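Local coordinates for protein orotidine 5'-phosphate decarboxylase (Methanocaldococcus jannaschii, PDB 4LUI) that probably catalyses the decarboxylation of orotidine 5'-monophosphate to uridine 5'-monophosphate, the last step of de novo UMP biosynthesis, at residues 126-131 with 157-162. Numbering follows the deposited sequence.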
# COMPACT_ATOMS: atom_id res chain seq x y z
N LYS B 126 10.39 7.27 -15.62
CA LYS B 126 9.16 6.53 -15.38
C LYS B 126 8.16 7.40 -14.62
O LYS B 126 8.50 8.53 -14.23
CB LYS B 126 9.47 5.19 -14.70
CG LYS B 126 10.16 4.23 -15.68
CD LYS B 126 10.54 2.90 -15.06
CE LYS B 126 10.97 1.94 -16.16
NZ LYS B 126 11.26 0.58 -15.63
N LYS B 127 6.95 6.90 -14.46
CA LYS B 127 5.82 7.71 -14.00
C LYS B 127 5.44 7.53 -12.54
O LYS B 127 5.48 6.41 -11.98
CB LYS B 127 4.58 7.44 -14.86
CG LYS B 127 4.71 7.81 -16.32
CD LYS B 127 3.42 7.48 -17.04
CE LYS B 127 3.52 7.81 -18.52
NZ LYS B 127 2.27 7.38 -19.20
N VAL B 128 5.02 8.63 -11.93
CA VAL B 128 4.38 8.62 -10.61
C VAL B 128 2.94 9.13 -10.75
O VAL B 128 2.70 10.17 -11.37
CB VAL B 128 5.15 9.49 -9.63
CG1 VAL B 128 4.47 9.49 -8.25
CG2 VAL B 128 6.57 9.02 -9.53
N ILE B 129 2.00 8.39 -10.19
CA ILE B 129 0.59 8.67 -10.35
C ILE B 129 0.00 8.79 -8.95
O ILE B 129 0.21 7.91 -8.13
CB ILE B 129 -0.07 7.50 -11.10
CG1 ILE B 129 0.50 7.39 -12.53
CG2 ILE B 129 -1.58 7.64 -11.11
CD1 ILE B 129 0.34 6.01 -13.16
N MET B 130 -0.69 9.88 -8.66
CA MET B 130 -1.20 10.08 -7.30
C MET B 130 -2.69 9.79 -7.19
O MET B 130 -3.49 10.28 -8.00
CB MET B 130 -0.96 11.52 -6.84
CG MET B 130 -1.45 11.77 -5.41
SD MET B 130 -1.47 13.52 -4.95
CE MET B 130 0.24 13.91 -5.27
N VAL B 131 -3.08 9.00 -6.19
CA VAL B 131 -4.49 8.86 -5.86
C VAL B 131 -4.96 10.14 -5.20
O VAL B 131 -4.47 10.50 -4.13
CB VAL B 131 -4.73 7.74 -4.85
CG1 VAL B 131 -6.22 7.65 -4.52
CG2 VAL B 131 -4.24 6.42 -5.39
N LEU B 157 3.27 19.31 -7.42
CA LEU B 157 4.40 18.39 -7.53
C LEU B 157 4.67 17.91 -8.96
O LEU B 157 5.69 17.29 -9.22
CB LEU B 157 4.19 17.18 -6.62
CG LEU B 157 4.08 17.48 -5.12
CD1 LEU B 157 3.83 16.18 -4.34
CD2 LEU B 157 5.33 18.19 -4.62
N LYS B 158 3.75 18.21 -9.87
CA LYS B 158 3.90 17.81 -11.27
C LYS B 158 4.03 16.29 -11.40
O LYS B 158 4.92 15.79 -12.09
CB LYS B 158 5.11 18.49 -11.92
CG LYS B 158 5.08 20.01 -11.97
CD LYS B 158 6.37 20.52 -12.61
CE LYS B 158 6.56 22.03 -12.42
NZ LYS B 158 5.53 22.81 -13.14
N VAL B 159 3.15 15.55 -10.74
CA VAL B 159 3.11 14.11 -10.97
C VAL B 159 2.62 13.86 -12.40
O VAL B 159 2.13 14.77 -13.07
CB VAL B 159 2.23 13.39 -9.93
CG1 VAL B 159 2.81 13.54 -8.52
CG2 VAL B 159 0.81 13.92 -9.97
N ASP B 160 2.78 12.63 -12.87
CA ASP B 160 2.46 12.31 -14.25
C ASP B 160 0.97 12.17 -14.53
O ASP B 160 0.52 12.43 -15.65
CB ASP B 160 3.19 11.04 -14.68
CG ASP B 160 4.69 11.20 -14.62
OD1 ASP B 160 5.28 11.60 -15.64
OD2 ASP B 160 5.26 10.95 -13.55
N ALA B 161 0.22 11.74 -13.52
CA ALA B 161 -1.22 11.53 -13.66
C ALA B 161 -1.86 11.39 -12.30
O ALA B 161 -1.17 11.22 -11.29
CB ALA B 161 -1.50 10.27 -14.49
N ILE B 162 -3.19 11.45 -12.26
CA ILE B 162 -3.91 11.18 -11.02
C ILE B 162 -4.94 10.07 -11.23
O ILE B 162 -5.39 9.82 -12.37
CB ILE B 162 -4.61 12.43 -10.47
CG1 ILE B 162 -5.59 13.00 -11.50
CG2 ILE B 162 -3.59 13.50 -10.11
CD1 ILE B 162 -6.42 14.15 -10.96
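With CG turned anti to its carbonyl carbon (chi1 -62°), D160 lays its carboxylate beside the backbone of K127 and V128, while M130, whose CG lies anti to its backbone N, bends at chi3 (-56°) to bring its methyl to V159, the two side chains crossing at about a right angle. D160 OD2 takes a nearly straight hydrogen bond from V128 N, 2.8 Å long, the donor standing above the carboxylate plane. D160 N in turn donates to V128 O at 2.9 Å, so the side chain and main chain of one aspartate grip both polar atoms of one valine. An alanine here would probably leave V128 N without its mate near the start of the strand. Further along, M130 N donates to A161 O (3.0 Å), the backbone pairing of adjacent parallel strands in a TIM barrel, here those of a beta-alpha-beta unit through helix 147-157. The CA of I129 approaches that same oxygen at 3.2 Å. I129 CG1 meets A161 CB at 4.0 Å. On the other face, that of M130 and I162, M130 CE touches V159 CG1 (4.2 Å) and L157 CD1 (4.3 Å). K127 packs CB and CG against the D160 carboxylate, while its NZ makes a salt bridge with E75.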